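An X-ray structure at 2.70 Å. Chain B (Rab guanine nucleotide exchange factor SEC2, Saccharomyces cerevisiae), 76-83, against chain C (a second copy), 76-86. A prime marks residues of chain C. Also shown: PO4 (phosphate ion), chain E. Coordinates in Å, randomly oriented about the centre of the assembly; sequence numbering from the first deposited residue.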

# COMPACT_ATOMS: atom_id res chain seq x y z
N LYS B 76 -28.01 -0.89 -4.29
CA LYS B 76 -29.12 0.02 -4.04
C LYS B 76 -30.24 -0.32 -5.02
O LYS B 76 -31.38 -0.58 -4.63
CB LYS B 76 -28.68 1.46 -4.22
CG LYS B 76 -27.60 1.91 -3.25
CD LYS B 76 -27.24 3.36 -3.52
CE LYS B 76 -26.41 3.98 -2.42
NZ LYS B 76 -26.13 5.41 -2.74
N GLU B 77 -29.90 -0.34 -6.31
CA GLU B 77 -30.87 -0.66 -7.34
C GLU B 77 -31.64 -1.96 -7.05
O GLU B 77 -32.75 -2.15 -7.57
CB GLU B 77 -30.17 -0.71 -8.71
CG GLU B 77 -29.40 0.56 -9.07
CD GLU B 77 -28.91 0.55 -10.50
OE1 GLU B 77 -28.16 1.47 -10.89
OE2 GLU B 77 -29.28 -0.40 -11.22
N LYS B 78 -31.09 -2.85 -6.22
CA LYS B 78 -31.84 -4.06 -5.86
C LYS B 78 -32.83 -3.65 -4.76
O LYS B 78 -34.04 -3.79 -4.90
CB LYS B 78 -30.93 -5.16 -5.32
CG LYS B 78 -31.75 -6.35 -4.86
CD LYS B 78 -30.90 -7.54 -4.53
CE LYS B 78 -30.48 -7.48 -3.09
NZ LYS B 78 -31.66 -7.57 -2.20
N TYR B 79 -32.28 -3.14 -3.65
CA TYR B 79 -33.07 -2.66 -2.52
C TYR B 79 -34.39 -2.05 -3.04
O TYR B 79 -35.47 -2.52 -2.69
CB TYR B 79 -32.27 -1.57 -1.79
CG TYR B 79 -32.68 -1.29 -0.36
CD1 TYR B 79 -32.82 0.03 0.09
CD2 TYR B 79 -32.91 -2.33 0.55
CE1 TYR B 79 -33.17 0.31 1.42
CE2 TYR B 79 -33.27 -2.06 1.88
CZ TYR B 79 -33.40 -0.74 2.30
OH TYR B 79 -33.76 -0.47 3.60
N ALA B 80 -34.27 -1.03 -3.88
CA ALA B 80 -35.45 -0.36 -4.44
C ALA B 80 -36.51 -1.33 -4.95
O ALA B 80 -37.70 -1.16 -4.69
CB ALA B 80 -35.02 0.58 -5.56
N ILE B 81 -36.08 -2.36 -5.67
CA ILE B 81 -37.01 -3.35 -6.20
C ILE B 81 -37.59 -4.18 -5.06
O ILE B 81 -38.69 -4.72 -5.16
CB ILE B 81 -36.31 -4.27 -7.23
CG1 ILE B 81 -35.76 -3.42 -8.38
CG2 ILE B 81 -37.27 -5.35 -7.72
CD1 ILE B 81 -36.79 -2.52 -9.03
N GLU B 82 -36.83 -4.30 -3.98
CA GLU B 82 -37.27 -5.04 -2.81
C GLU B 82 -38.42 -4.23 -2.22
O GLU B 82 -39.47 -4.77 -1.86
CB GLU B 82 -36.13 -5.12 -1.79
CG GLU B 82 -36.47 -5.95 -0.58
CD GLU B 82 -35.77 -7.27 -0.63
OE1 GLU B 82 -34.52 -7.26 -0.63
OE2 GLU B 82 -36.46 -8.32 -0.66
N ILE B 83 -38.20 -2.93 -2.13
CA ILE B 83 -39.19 -1.99 -1.63
C ILE B 83 -40.48 -2.15 -2.44
O ILE B 83 -41.58 -2.30 -1.90
CB ILE B 83 -38.67 -0.53 -1.80
CG1 ILE B 83 -37.68 -0.19 -0.70
CG2 ILE B 83 -39.82 0.47 -1.84
CD1 ILE B 83 -37.09 1.20 -0.83
N LYS C 76 -28.65 -10.79 -9.79
CA LYS C 76 -29.30 -12.09 -9.84
C LYS C 76 -30.53 -12.03 -8.92
O LYS C 76 -31.62 -12.49 -9.30
CB LYS C 76 -28.33 -13.18 -9.37
CG LYS C 76 -28.76 -14.60 -9.74
CD LYS C 76 -27.91 -15.64 -9.02
CE LYS C 76 -28.26 -17.05 -9.46
NZ LYS C 76 -27.47 -18.08 -8.72
N GLU C 77 -30.37 -11.45 -7.73
CA GLU C 77 -31.48 -11.33 -6.79
C GLU C 77 -32.48 -10.30 -7.29
O GLU C 77 -33.69 -10.52 -7.24
CB GLU C 77 -31.03 -10.81 -5.42
CG GLU C 77 -29.97 -11.58 -4.69
CD GLU C 77 -29.73 -10.97 -3.33
OE1 GLU C 77 -28.58 -11.06 -2.83
OE2 GLU C 77 -30.70 -10.41 -2.76
N LYS C 78 -31.97 -9.16 -7.75
CA LYS C 78 -32.85 -8.11 -8.24
C LYS C 78 -33.71 -8.66 -9.36
O LYS C 78 -34.83 -8.19 -9.60
CB LYS C 78 -32.00 -6.89 -8.66
CG LYS C 78 -32.64 -5.88 -9.60
CD LYS C 78 -32.05 -6.10 -11.02
CE LYS C 78 -32.22 -4.89 -11.92
NZ LYS C 78 -31.72 -3.63 -11.26
N TYR C 79 -33.22 -9.70 -10.03
CA TYR C 79 -33.96 -10.34 -11.11
C TYR C 79 -35.14 -11.11 -10.50
O TYR C 79 -36.29 -10.84 -10.82
CB TYR C 79 -33.04 -11.27 -11.89
CG TYR C 79 -33.69 -12.16 -12.94
CD1 TYR C 79 -34.41 -11.61 -14.00
CD2 TYR C 79 -33.55 -13.55 -12.88
CE1 TYR C 79 -34.99 -12.43 -14.98
CE2 TYR C 79 -34.11 -14.38 -13.85
CZ TYR C 79 -34.83 -13.82 -14.90
OH TYR C 79 -35.39 -14.65 -15.85
N ALA C 80 -34.83 -12.07 -9.62
CA ALA C 80 -35.86 -12.88 -8.97
C ALA C 80 -36.98 -12.01 -8.39
O ALA C 80 -38.16 -12.35 -8.50
CB ALA C 80 -35.24 -13.74 -7.87
N ILE C 81 -36.61 -10.90 -7.77
CA ILE C 81 -37.62 -10.01 -7.21
C ILE C 81 -38.46 -9.46 -8.38
O ILE C 81 -39.69 -9.48 -8.32
CB ILE C 81 -36.94 -8.84 -6.38
CG1 ILE C 81 -36.16 -9.42 -5.19
CG2 ILE C 81 -37.97 -7.86 -5.86
CD1 ILE C 81 -36.85 -10.56 -4.47
N GLU C 82 -37.80 -9.00 -9.45
CA GLU C 82 -38.50 -8.44 -10.61
C GLU C 82 -39.50 -9.41 -11.21
O GLU C 82 -40.60 -9.01 -11.62
CB GLU C 82 -37.51 -8.01 -11.68
CG GLU C 82 -36.72 -6.79 -11.29
CD GLU C 82 -35.48 -6.60 -12.14
OE1 GLU C 82 -34.80 -7.60 -12.43
OE2 GLU C 82 -35.19 -5.44 -12.52
N ILE C 83 -39.11 -10.68 -11.27
CA ILE C 83 -40.00 -11.72 -11.77
C ILE C 83 -41.22 -11.70 -10.84
O ILE C 83 -42.33 -11.42 -11.28
CB ILE C 83 -39.32 -13.10 -11.70
CG1 ILE C 83 -38.48 -13.31 -12.95
CG2 ILE C 83 -40.37 -14.21 -11.48
CD1 ILE C 83 -37.72 -14.63 -12.96
N LEU C 84 -41.00 -11.99 -9.55
CA LEU C 84 -42.08 -12.00 -8.56
C LEU C 84 -42.95 -10.75 -8.62
O LEU C 84 -44.14 -10.81 -8.34
CB LEU C 84 -41.50 -12.16 -7.16
CG LEU C 84 -40.70 -13.45 -6.98
CD1 LEU C 84 -40.47 -13.70 -5.51
CD2 LEU C 84 -41.46 -14.61 -7.58
N ASN C 85 -42.34 -9.62 -8.99
CA ASN C 85 -43.08 -8.37 -9.12
C ASN C 85 -43.97 -8.42 -10.35
O ASN C 85 -45.13 -8.00 -10.30
CB ASN C 85 -42.15 -7.18 -9.24
CG ASN C 85 -41.62 -6.74 -7.91
OD1 ASN C 85 -41.06 -5.65 -7.79
ND2 ASN C 85 -41.80 -7.58 -6.90
N LYS C 86 -43.43 -8.93 -11.45
CA LYS C 86 -44.22 -9.06 -12.67
C LYS C 86 -45.52 -9.75 -12.26
O LYS C 86 -46.61 -9.20 -12.42
CB LYS C 86 -43.49 -9.93 -13.71
CG LYS C 86 -42.64 -9.17 -14.74
CD LYS C 86 -43.51 -8.35 -15.70
CE LYS C 86 -42.74 -7.84 -16.92
NZ LYS C 86 -42.45 -8.91 -17.93
P PO4 E . -31.45 -2.85 -15.44
O1 PO4 E . -30.26 -2.81 -16.32
O2 PO4 E . -31.90 -4.27 -15.27
O3 PO4 E . -31.11 -2.28 -14.11
O4 PO4 E . -32.55 -2.06 -16.05

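Both stretches are helical, and each helix continues beyond the stretch at both ends. They run in nearly the same direction: the angle between their N-to-C axes is 21°, and the axes approach to 9.1 Å. The register is close to in-phase, with the CA atoms of Lys78 and Lys78′ 4.8 Å apart, whereas farther along Glu82 CA and Ile81′ CA lie 6.6 Å apart. Together the two surfaces bury 423 Å², and no hydrogen bond crosses between them, so the evidence for association is packing plus charge.

Along chain C, Lys76′ points away and makes no contact. Glu77′ is the first residue to engage. Its CA-to-CB bond points toward chain B, and an m, t side chain carries the carboxylate to Lys78, where NZ of Lys78 and OE2 of Glu77′ form a salt bridge at 3.0 Å. Lys78 reaches it by extending through chi1 and chi2 (both t) and then bending at chi3 and chi4 (both p). The same ammonium also meets its own helix: Lys78 NZ lies 3.3 Å from Glu82 OE1, a salt bridge one turn on, so a single lysine is balanced by acids from both chains.

Lys78′ is the counterpart of Lys78, and the two meet through their aliphatic portions. Lys78 CG lies 3.8 Å from Lys78′ CB, and Lys78′ CG is 4.2 Å from Ile81 CG1. A lysine suits this site because its methylenes can pack while its amine still finds a charged partner: Lys78 NZ pairs with Glu77′ and Glu82, and Lys78′ NZ meets the phosphate. As whole residues, Lys78 has 80 Å² covered and Lys78′ 73 Å². The charge arrangement is not symmetric: Lys78′ NZ stands 4.0 Å from Glu77 OE2, beyond salt-bridge range, and instead donates a hydrogen bond to O3 of the phosphate ion at 3.2 Å. The phosphate probably came from the crystallisation liquor.

Tyr79′ and Ala80′ make no contact with the other stretch, and the next layer is Ile81′. Its CA-to-CB bond points toward chain B, as does that of Ile81, and the branched side chains meet at CG2 of Ile81 and CG2 of Ile81′, 3.2 Å apart. That is tight for two methyl carbons, and at 2.70 Å resolution the exact figure deserves caution. The isoleucines have matching m, m rotamers but unequal burial: Ile81 has 90 Å² covered, the largest value in either stretch, against 57 Å² for Ile81′.

The difference fits a knob-into-hole arrangement, in which Ile81 sits among Lys78′, Ile81′, Glu82′ and Asn85′. Glu82′ contributes aliphatic carbon to this pocket, its CG 3.9 Å from Ile81 CG2, although its CA-to-CB bond points sideways.

Ile83′ and Leu84′ lie out of reach. Asn85′ then closes the pocket: its CA-to-CB bond points toward chain B, and OD1 lies 3.8 Å from Ile81 CG2, a packing contact. Buried in the assembly, this compact polar side chain has just 17 Å² covered by chain B. Lys86′ ends the stretch without contact.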